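Local coordinates for protein chitinase (Paenibacillus sp. FPU-7, PDB 5GZT) that probably hydrolyses internal beta-1,4 linkages between N-acetylglucosamine units of chitin and chitodextrins, using two family 18 glycoside hydrolase regions in one chain, at residues Val537-Leu548 against Tyr589-Ser598; Glu345-Lys355 against Phe395-Gly403. All coordinates share one frame; numbering follows the deposited sequence.

Interaction 1 (Val537-Leu548 against Tyr589-Ser598); sequences VWQNVENKGTGL and YLFNGSTFIS
Gly547 and Gly593 sandwich the ring of Phe591 between them. The CA of Gly547 lies over the middle of one face as a CH-pi contact, 3.6 Å from the ring centroid, and the backbone N of Gly593 lies over the opposite face. The main chain at Gly547 thus lies directly against the ring. Phe591 reaches into the 541-547 loop because its first torsion (chi1 -172°) carries the ring away from its own N, and there its CE1 meets Val541 CG1 at 3.7 Å. The type II' turn from Lys544 to Gly547 folds this loop back over the ring.

At the end of strand 534-538, the antiparallel hydrogen-bonded pair Trp538-Phe596 joins the strands through two backbone bonds. On the same face their rings form an offset edge-to-face pair, planes at 75°, with Phe596 turning its edge to Trp538; CD1 of Phe596 comes to 3.4 Å from Trp538 CE3. Leu548 CD1 touches CZ of the same phenylalanine. Leu548 CB packs obliquely against CZ of Tyr589, the two side chains crossing at about a right angle, and Tyr589 OH hydrogen-bonds Thr546 OG1 at 2.9 Å.

Where strand pairing stops, Ser594 O receives Val541 N at 2.8 Å, on a lone pair. One water then joins Asn540 N, Ser594 OG and Thr595 OG1. Asn592 OD1 accepts from Ser594 N, closing an Asx turn, and also from Thr595 N, completing an Asx motif in the 587-591/596-598 hairpin loop.

The five-stranded antiparallel sheet follows the seventh barrel strand, consistent with the insertion domain of many family 18 chitinases. Aromatic packing thus carries this contact, while the Val541-Ser594 backbone bond and a water take over part of the polar pairing beyond the strand ends.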
loop_
_atom_site.group_PDB
_atom_site.type_symbol
_atom_site.label_atom_id
_atom_site.label_comp_id
_atom_site.label_asym_id
_atom_site.label_seq_id
_atom_site.Cartn_x
_atom_site.Cartn_y
_atom_site.Cartn_z
ATOM N N VAL B 537 3.606 25.061 -0.043
ATOM C CA VAL B 537 4.213 26.215 -0.620
ATOM C C VAL B 537 4.131 27.370 0.355
ATOM O O VAL B 537 3.083 27.512 1.026
ATOM C CB VAL B 537 3.465 26.598 -1.929
ATOM C CG1 VAL B 537 4.089 27.765 -2.597
ATOM C CG2 VAL B 537 3.501 25.457 -2.942
ATOM N N TRP B 538 5.203 28.172 0.438
ATOM C CA TRP B 538 5.190 29.469 1.085
ATOM C C TRP B 538 5.643 30.522 0.094
ATOM O O TRP B 538 6.648 30.320 -0.607
ATOM C CB TRP B 538 6.162 29.549 2.237
ATOM C CG TRP B 538 5.852 28.853 3.498
ATOM C CD1 TRP B 538 5.625 29.458 4.745
ATOM C CD2 TRP B 538 5.926 27.448 3.761
ATOM N NE1 TRP B 538 5.516 28.502 5.702
ATOM C CE2 TRP B 538 5.725 27.268 5.142
ATOM C CE3 TRP B 538 6.242 26.325 2.973
ATOM C CZ2 TRP B 538 5.761 25.997 5.752
ATOM C CZ3 TRP B 538 6.238 25.066 3.550
ATOM C CH2 TRP B 538 6.030 24.917 4.947
ATOM N N GLN B 539 4.898 31.642 0.009
ATOM C CA GLN B 539 5.310 32.804 -0.787
ATOM C C GLN B 539 5.870 33.880 0.084
ATOM O O GLN B 539 5.772 33.821 1.326
ATOM C CB GLN B 539 4.100 33.316 -1.608
ATOM C CG GLN B 539 3.727 32.351 -2.715
ATOM C CD GLN B 539 2.647 32.878 -3.647
ATOM O OE1 GLN B 539 1.823 33.740 -3.273
ATOM N NE2 GLN B 539 2.597 32.301 -4.837
ATOM N N ASN B 540 6.516 34.843 -0.544
ATOM C CA ASN B 540 7.161 35.946 0.161
ATOM C C ASN B 540 8.049 35.507 1.309
ATOM O O ASN B 540 8.014 36.107 2.408
ATOM C CB ASN B 540 6.078 36.971 0.677
ATOM C CG ASN B 540 5.283 37.562 -0.484
ATOM O OD1 ASN B 540 5.851 38.046 -1.425
ATOM N ND2 ASN B 540 4.021 37.331 -0.503
ATOM N N VAL B 541 8.977 34.611 0.990
ATOM C CA VAL B 541 9.953 34.094 1.958
ATOM C C VAL B 541 11.172 34.949 1.832
ATOM O O VAL B 541 11.566 35.296 0.728
ATOM C CB VAL B 541 10.259 32.609 1.622
ATOM C CG1 VAL B 541 11.356 32.004 2.487
ATOM C CG2 VAL B 541 8.976 31.807 1.706
ATOM N N GLU B 542 11.802 35.317 2.952
ATOM C CA GLU B 542 12.978 36.130 2.877
ATOM C C GLU B 542 14.057 35.352 2.104
ATOM O O GLU B 542 14.234 34.145 2.261
ATOM C CB GLU B 542 13.546 36.459 4.292
ATOM C CG GLU B 542 12.583 37.388 5.070
ATOM C CD GLU B 542 12.961 37.657 6.523
ATOM O OE1 GLU B 542 13.937 37.079 7.144
ATOM O OE2 GLU B 542 12.185 38.465 7.022
ATOM N N ASN B 543 14.813 36.109 1.345
ATOM C CA ASN B 543 15.764 35.599 0.446
ATOM C C ASN B 543 17.077 35.489 1.144
ATOM O O ASN B 543 17.972 36.238 0.904
ATOM C CB ASN B 543 15.858 36.511 -0.790
ATOM C CG ASN B 543 16.715 35.896 -1.828
ATOM O OD1 ASN B 543 17.143 34.781 -1.677
ATOM N ND2 ASN B 543 17.004 36.623 -2.867
ATOM N N LYS B 544 17.174 34.464 1.934
ATOM C CA LYS B 544 18.258 34.149 2.794
ATOM C C LYS B 544 18.481 32.639 2.770
ATOM O O LYS B 544 17.528 31.871 2.797
ATOM C CB LYS B 544 17.917 34.536 4.268
ATOM C CG LYS B 544 17.682 36.050 4.444
ATOM C CD LYS B 544 17.233 36.409 5.850
ATOM C CE LYS B 544 17.092 37.967 5.943
ATOM N NZ LYS B 544 16.431 38.316 7.224
ATOM N N GLY B 545 19.739 32.245 2.821
ATOM C CA GLY B 545 20.124 30.848 3.014
ATOM C C GLY B 545 19.639 30.075 1.788
ATOM O O GLY B 545 19.785 30.526 0.709
ATOM N N THR B 546 18.896 29.012 2.033
ATOM C CA THR B 546 18.263 28.223 1.028
ATOM C C THR B 546 16.812 28.361 1.062
ATOM O O THR B 546 16.081 27.558 0.461
ATOM C CB THR B 546 18.533 26.760 1.333
ATOM O OG1 THR B 546 18.101 26.478 2.668
ATOM C CG2 THR B 546 20.000 26.409 1.270
ATOM N N GLY B 547 16.315 29.335 1.847
ATOM C CA GLY B 547 14.896 29.432 2.042
ATOM C C GLY B 547 14.269 28.619 3.137
ATOM O O GLY B 547 13.101 28.832 3.478
ATOM N N LEU B 548 14.951 27.606 3.580
ATOM C CA LEU B 548 14.492 26.718 4.582
ATOM C C LEU B 548 14.648 27.333 6.017
ATOM O O LEU B 548 15.674 27.930 6.374
ATOM C CB LEU B 548 15.295 25.430 4.521
ATOM C CG LEU B 548 14.976 24.364 5.556
ATOM C CD1 LEU B 548 13.556 23.846 5.381
ATOM C CD2 LEU B 548 15.993 23.228 5.539
ATOM N N TYR B 589 13.512 20.261 -1.195
ATOM C CA TYR B 589 12.701 21.449 -1.295
ATOM C C TYR B 589 13.267 22.287 -2.424
ATOM O O TYR B 589 14.410 21.998 -2.908
ATOM C CB TYR B 589 12.717 22.221 0.021
ATOM C CG TYR B 589 14.053 22.607 0.535
ATOM C CD1 TYR B 589 14.829 21.729 1.204
ATOM C CD2 TYR B 589 14.515 23.906 0.436
ATOM C CE1 TYR B 589 16.079 22.093 1.704
ATOM C CE2 TYR B 589 15.735 24.275 0.991
ATOM C CZ TYR B 589 16.486 23.370 1.659
ATOM O OH TYR B 589 17.693 23.687 2.246
ATOM N N LEU B 590 12.417 23.172 -2.935
ATOM C CA LEU B 590 12.840 24.153 -3.943
ATOM C C LEU B 590 12.818 25.558 -3.407
ATOM O O LEU B 590 11.944 25.900 -2.549
ATOM C CB LEU B 590 11.867 24.115 -5.072
ATOM C CG LEU B 590 11.583 22.705 -5.628
ATOM C CD1 LEU B 590 10.624 22.870 -6.820
ATOM C CD2 LEU B 590 12.875 22.061 -6.110
ATOM N N PHE B 591 13.659 26.427 -3.973
ATOM C CA PHE B 591 13.554 27.860 -3.627
ATOM C C PHE B 591 14.009 28.660 -4.799
ATOM O O PHE B 591 14.977 28.279 -5.486
ATOM C CB PHE B 591 14.435 28.158 -2.399
ATOM C CG PHE B 591 14.285 29.544 -1.815
ATOM C CD1 PHE B 591 13.051 29.987 -1.427
ATOM C CD2 PHE B 591 15.385 30.309 -1.510
ATOM C CE1 PHE B 591 12.880 31.291 -0.848
ATOM C CE2 PHE B 591 15.265 31.592 -0.963
ATOM C CZ PHE B 591 13.986 32.082 -0.613
ATOM N N ASN B 592 13.281 29.732 -5.107
ATOM C CA ASN B 592 13.663 30.648 -6.154
ATOM C C ASN B 592 14.048 32.046 -5.674
ATOM O O ASN B 592 14.183 32.958 -6.485
ATOM C CB ASN B 592 12.565 30.764 -7.213
ATOM C CG ASN B 592 11.394 31.595 -6.751
ATOM O OD1 ASN B 592 11.189 31.807 -5.535
ATOM N ND2 ASN B 592 10.590 32.039 -7.701
ATOM N N GLY B 593 14.261 32.206 -4.378
ATOM C CA GLY B 593 14.486 33.519 -3.827
ATOM C C GLY B 593 13.221 34.157 -3.191
ATOM O O GLY B 593 13.337 35.128 -2.492
ATOM N N SER B 594 12.035 33.561 -3.348
ATOM C CA SER B 594 10.865 34.171 -2.787
ATOM C C SER B 594 9.804 33.132 -2.498
ATOM O O SER B 594 9.060 33.214 -1.470
ATOM C CB SER B 594 10.391 35.278 -3.769
ATOM O OG SER B 594 9.087 35.577 -3.418
ATOM N N THR B 595 9.640 32.169 -3.411
ATOM C CA THR B 595 8.794 31.014 -3.116
ATOM C C THR B 595 9.569 29.775 -2.688
ATOM O O THR B 595 10.489 29.349 -3.410
ATOM C CB THR B 595 7.944 30.731 -4.333
ATOM O OG1 THR B 595 7.268 31.930 -4.690
ATOM C CG2 THR B 595 7.023 29.667 -4.098
ATOM N N PHE B 596 9.136 29.178 -1.589
ATOM C CA PHE B 596 9.689 27.954 -1.017
ATOM C C PHE B 596 8.685 26.802 -1.151
ATOM O O PHE B 596 7.497 26.945 -0.867
ATOM C CB PHE B 596 10.037 28.168 0.467
ATOM C CG PHE B 596 10.391 26.944 1.189
ATOM C CD1 PHE B 596 9.419 26.168 1.717
ATOM C CD2 PHE B 596 11.730 26.550 1.355
ATOM C CE1 PHE B 596 9.737 25.030 2.403
ATOM C CE2 PHE B 596 12.051 25.390 2.026
ATOM C CZ PHE B 596 11.063 24.636 2.544
ATOM N N ILE B 597 9.161 25.649 -1.618
ATOM C CA ILE B 597 8.276 24.527 -1.912
ATOM C C ILE B 597 8.852 23.320 -1.220
ATOM O O ILE B 597 9.980 22.883 -1.551
ATOM C CB ILE B 597 8.204 24.281 -3.437
ATOM C CG1 ILE B 597 7.612 25.497 -4.129
ATOM C CG2 ILE B 597 7.382 23.050 -3.733
ATOM C CD1 ILE B 597 7.487 25.543 -5.646
ATOM N N SER B 598 8.070 22.716 -0.335
ATOM C CA SER B 598 8.445 21.529 0.338
ATOM C C SER B 598 7.741 20.408 -0.312
ATOM O O SER B 598 6.567 20.482 -0.425
ATOM C CB SER B 598 8.037 21.562 1.834
ATOM O OG SER B 598 8.064 20.267 2.375
HETATM O O HOH W 1 6.816 34.380 -3.450
HETATM O O HOH W 2 9.016 38.332 -2.571
#

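Interaction 2 (Glu345-Lys355 against Phe395-Gly403); sequences ESNLAYLTGLK and FMNKYNLDG
In the outer layer of a family 18 TIM barrel, helix 344-352 and the 3-10 turn after it meet the end of helix 382-398 and the turn that follows. Leu348 is the apolar centre. Its CD2 sits over one face of Tyr399, 3.9 Å from the ring centroid and almost on the ring normal, as a CH-pi contact, while CG of Lys398 covers the opposite face. The same methyl reaches CZ of Phe395 at 4.1 Å, so one branch of the leucine serves two rings.

Charged pairs lie at both ends. Glu345 OE2 approaches the edge of the Tyr399 ring, its carboxylate turned 75° from the ring plane, and forms a long salt bridge with Lys398 NZ at 3.6 Å. At the other end Lys355, its chain extended beyond CG, brings NZ to the syn lone pair of Asp402 OD2 at 2.6 Å. Between these ends Thr352 CG2 rests against Leu401 CD2 at 3.9 Å, and a water links Thr352 OG1 to Tyr399 O.

A Schellman motif with Asn400 at C-prime ends helix 382-398 and turns the chain toward strand 403-407, where Asp402 and Gly403 begin the DGxDxDxE signature of the family. Strand 362-368 backs the contact through Leu401 and Phe395; its Val363 N hydrogen-bonds Asp402 OD2 and Lys449 bridges OD1, so the carboxylate joins Lys355 to the barrel strand.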
loop_
_atom_site.group_PDB
_atom_site.type_symbol
_atom_site.label_atom_id
_atom_site.label_comp_id
_atom_site.label_asym_id
_atom_site.label_seq_id
_atom_site.Cartn_x
_atom_site.Cartn_y
_atom_site.Cartn_z
ATOM N N GLU B 345 -19.876 5.433 -9.843
ATOM C CA GLU B 345 -20.161 4.042 -10.134
ATOM C C GLU B 345 -19.282 3.583 -11.250
ATOM O O GLU B 345 -18.718 2.483 -11.188
ATOM C CB GLU B 345 -21.660 3.820 -10.440
ATOM C CG GLU B 345 -22.551 4.214 -9.257
ATOM C CD GLU B 345 -23.919 3.514 -9.196
ATOM O OE1 GLU B 345 -24.477 3.154 -10.271
ATOM O OE2 GLU B 345 -24.449 3.366 -8.056
ATOM N N SER B 346 -19.149 4.390 -12.281
ATOM C CA SER B 346 -18.150 4.092 -13.302
ATOM C C SER B 346 -16.701 3.921 -12.685
ATOM O O SER B 346 -15.932 3.004 -13.031
ATOM C CB SER B 346 -18.117 5.256 -14.295
ATOM O OG SER B 346 -17.280 4.921 -15.369
ATOM N N ASN B 347 -16.347 4.845 -11.799
ATOM C CA ASN B 347 -14.987 4.864 -11.201
ATOM C C ASN B 347 -14.715 3.550 -10.500
ATOM O O ASN B 347 -13.748 2.777 -10.875
ATOM C CB ASN B 347 -14.905 6.011 -10.232
ATOM C CG ASN B 347 -14.546 7.321 -10.897
ATOM O OD1 ASN B 347 -14.209 7.382 -12.037
ATOM N ND2 ASN B 347 -14.578 8.363 -10.147
ATOM N N LEU B 348 -15.624 3.261 -9.544
ATOM C CA LEU B 348 -15.557 2.065 -8.723
ATOM C C LEU B 348 -15.494 0.810 -9.567
ATOM O O LEU B 348 -14.725 -0.087 -9.243
ATOM C CB LEU B 348 -16.693 2.003 -7.760
ATOM C CG LEU B 348 -16.681 2.386 -6.283
ATOM C CD1 LEU B 348 -15.305 2.466 -5.645
ATOM C CD2 LEU B 348 -17.528 3.597 -5.941
ATOM N N ALA B 349 -16.259 0.736 -10.662
ATOM C CA ALA B 349 -16.175 -0.429 -11.558
ATOM C C ALA B 349 -14.817 -0.550 -12.211
ATOM O O ALA B 349 -14.255 -1.655 -12.261
ATOM C CB ALA B 349 -17.275 -0.389 -12.631
ATOM N N TYR B 350 -14.260 0.574 -12.680
ATOM C CA TYR B 350 -12.949 0.578 -13.366
ATOM C C TYR B 350 -11.833 0.125 -12.421
ATOM O O TYR B 350 -10.950 -0.628 -12.825
ATOM C CB TYR B 350 -12.622 1.956 -13.994
ATOM C CG TYR B 350 -11.188 2.056 -14.445
ATOM C CD1 TYR B 350 -10.788 1.641 -15.729
ATOM C CD2 TYR B 350 -10.215 2.560 -13.579
ATOM C CE1 TYR B 350 -9.443 1.724 -16.133
ATOM C CE2 TYR B 350 -8.884 2.640 -13.977
ATOM C CZ TYR B 350 -8.514 2.218 -15.241
ATOM O OH TYR B 350 -7.197 2.313 -15.586
ATOM N N LEU B 351 -11.915 0.560 -11.169
ATOM C CA LEU B 351 -10.874 0.332 -10.168
ATOM C C LEU B 351 -10.813 -1.108 -9.632
ATOM O O LEU B 351 -9.701 -1.706 -9.528
ATOM C CB LEU B 351 -11.005 1.336 -9.000
ATOM C CG LEU B 351 -10.800 2.832 -9.403
ATOM C CD1 LEU B 351 -11.272 3.730 -8.284
ATOM C CD2 LEU B 351 -9.344 3.158 -9.766
ATOM N N THR B 352 -11.987 -1.681 -9.329
ATOM C CA THR B 352 -12.028 -3.108 -8.946
ATOM C C THR B 352 -11.610 -3.972 -10.120
ATOM O O THR B 352 -11.007 -4.986 -9.911
ATOM C CB THR B 352 -13.387 -3.516 -8.412
ATOM O OG1 THR B 352 -14.356 -3.157 -9.392
ATOM C CG2 THR B 352 -13.686 -2.750 -7.094
ATOM N N GLY B 353 -11.887 -3.508 -11.334
ATOM C CA GLY B 353 -11.471 -4.158 -12.561
ATOM C C GLY B 353 -9.973 -4.231 -12.744
ATOM O O GLY B 353 -9.508 -5.016 -13.543
ATOM N N LEU B 354 -9.206 -3.449 -11.977
ATOM C CA LEU B 354 -7.739 -3.527 -12.035
ATOM C C LEU B 354 -7.206 -4.763 -11.360
ATOM O O LEU B 354 -6.029 -5.089 -11.545
ATOM C CB LEU B 354 -7.060 -2.297 -11.399
ATOM C CG LEU B 354 -7.394 -0.968 -12.056
ATOM C CD1 LEU B 354 -6.881 0.121 -11.138
ATOM C CD2 LEU B 354 -6.811 -0.911 -13.454
ATOM N N LYS B 355 -8.062 -5.464 -10.619
ATOM C CA LYS B 355 -7.704 -6.813 -10.124
ATOM C C LYS B 355 -7.209 -7.801 -11.186
ATOM O O LYS B 355 -6.391 -8.657 -10.893
ATOM C CB LYS B 355 -8.830 -7.414 -9.320
ATOM C CG LYS B 355 -8.997 -6.706 -7.995
ATOM C CD LYS B 355 -10.180 -7.208 -7.189
ATOM C CE LYS B 355 -10.407 -6.289 -6.001
ATOM N NZ LYS B 355 -11.079 -6.949 -4.868
ATOM N N PHE B 395 -22.358 -0.208 1.281
ATOM C CA PHE B 395 -21.442 0.400 0.290
ATOM C C PHE B 395 -20.408 -0.599 -0.129
ATOM O O PHE B 395 -20.274 -0.906 -1.374
ATOM C CB PHE B 395 -20.803 1.656 0.857
ATOM C CG PHE B 395 -20.226 2.558 -0.200
ATOM C CD1 PHE B 395 -19.030 2.221 -0.845
ATOM C CD2 PHE B 395 -20.884 3.729 -0.565
ATOM C CE1 PHE B 395 -18.507 3.046 -1.837
ATOM C CE2 PHE B 395 -20.331 4.565 -1.518
ATOM C CZ PHE B 395 -19.170 4.200 -2.178
ATOM N N MET B 396 -19.745 -1.180 0.900
ATOM C CA MET B 396 -18.683 -2.176 0.705
ATOM C C MET B 396 -19.152 -3.313 -0.169
ATOM O O MET B 396 -18.494 -3.697 -1.179
ATOM C CB MET B 396 -18.165 -2.692 2.059
ATOM C CG MET B 396 -16.911 -3.555 1.990
ATOM S SD MET B 396 -16.466 -4.393 3.527
ATOM C CE MET B 396 -17.410 -5.879 3.206
ATOM N N ASN B 397 -20.313 -3.861 0.221
ATOM C CA ASN B 397 -20.949 -4.963 -0.538
ATOM C C ASN B 397 -21.449 -4.567 -1.879
ATOM O O ASN B 397 -21.265 -5.347 -2.856
ATOM C CB ASN B 397 -22.101 -5.579 0.264
ATOM C CG ASN B 397 -21.596 -6.227 1.504
ATOM O OD1 ASN B 397 -22.105 -6.016 2.623
ATOM N ND2 ASN B 397 -20.528 -6.978 1.331
ATOM N N LYS B 398 -22.073 -3.377 -1.968
ATOM C CA LYS B 398 -22.598 -2.912 -3.278
ATOM C C LYS B 398 -21.515 -2.883 -4.325
ATOM O O LYS B 398 -21.705 -3.397 -5.424
ATOM C CB LYS B 398 -23.252 -1.549 -3.161
ATOM C CG LYS B 398 -23.660 -0.861 -4.487
ATOM C CD LYS B 398 -24.662 0.262 -4.194
ATOM C CE LYS B 398 -25.029 1.126 -5.391
ATOM N NZ LYS B 398 -25.736 0.390 -6.464
ATOM N N TYR B 399 -20.331 -2.354 -3.982
ATOM C CA TYR B 399 -19.234 -2.274 -4.983
ATOM C C TYR B 399 -18.200 -3.384 -4.938
ATOM O O TYR B 399 -17.212 -3.335 -5.691
ATOM C CB TYR B 399 -18.591 -0.894 -4.905
ATOM C CG TYR B 399 -19.618 0.219 -5.098
ATOM C CD1 TYR B 399 -20.156 0.468 -6.348
ATOM C CD2 TYR B 399 -20.037 0.984 -4.044
ATOM C CE1 TYR B 399 -21.066 1.488 -6.541
ATOM C CE2 TYR B 399 -20.963 1.981 -4.200
ATOM C CZ TYR B 399 -21.457 2.244 -5.466
ATOM O OH TYR B 399 -22.390 3.226 -5.636
ATOM N N ASN B 400 -18.468 -4.431 -4.156
ATOM C CA ASN B 400 -17.595 -5.618 -4.064
ATOM C C ASN B 400 -16.189 -5.286 -3.524
ATOM O O ASN B 400 -15.180 -5.773 -4.018
ATOM C CB ASN B 400 -17.470 -6.329 -5.417
ATOM C CG ASN B 400 -18.831 -6.810 -5.948
ATOM O OD1 ASN B 400 -19.643 -7.439 -5.229
ATOM N ND2 ASN B 400 -19.072 -6.533 -7.217
ATOM N N LEU B 401 -16.161 -4.472 -2.500
ATOM C CA LEU B 401 -14.898 -4.010 -1.919
ATOM C C LEU B 401 -14.418 -4.966 -0.832
ATOM O O LEU B 401 -15.181 -5.815 -0.314
ATOM C CB LEU B 401 -15.094 -2.608 -1.327
ATOM C CG LEU B 401 -15.676 -1.589 -2.316
ATOM C CD1 LEU B 401 -15.880 -0.267 -1.642
ATOM C CD2 LEU B 401 -14.839 -1.468 -3.595
ATOM N N ASP B 402 -13.166 -4.756 -0.443
ATOM C CA ASP B 402 -12.486 -5.619 0.440
ATOM C C ASP B 402 -12.394 -5.092 1.822
ATOM O O ASP B 402 -11.760 -5.705 2.679
ATOM C CB ASP B 402 -11.132 -5.900 -0.126
ATOM C CG ASP B 402 -11.197 -6.551 -1.485
ATOM O OD1 ASP B 402 -11.690 -7.696 -1.549
ATOM O OD2 ASP B 402 -10.720 -5.962 -2.498
ATOM N N GLY B 403 -13.037 -3.976 2.111
ATOM C CA GLY B 403 -12.966 -3.453 3.469
ATOM C C GLY B 403 -13.321 -1.999 3.549
ATOM O O GLY B 403 -13.713 -1.409 2.555
HETATM O O HOH W 3 -16.714 -1.869 -8.055
#

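How the interactions relate
Both contacts fall within the first family 18 region, yet they hold different elements: interaction 2 joins successive helices round the barrel, whereas interaction 1 closes the loop end of an antiparallel sheet inserted after the seventh barrel strand. Their centres lie 42 Å apart and no atoms touch, the nearest being about 25 Å from each other. Each is partly buried; interaction 2 sets one salt bridge against the buried Asp402 and another, long one on exposed side chains. The chemistry differs with the backbone: strand partners in 537-548 and 589-598 can share main-chain bonds, while helix 344-352 and the end of helix 382-398 meet mainly through side chains, helped by a bridging water.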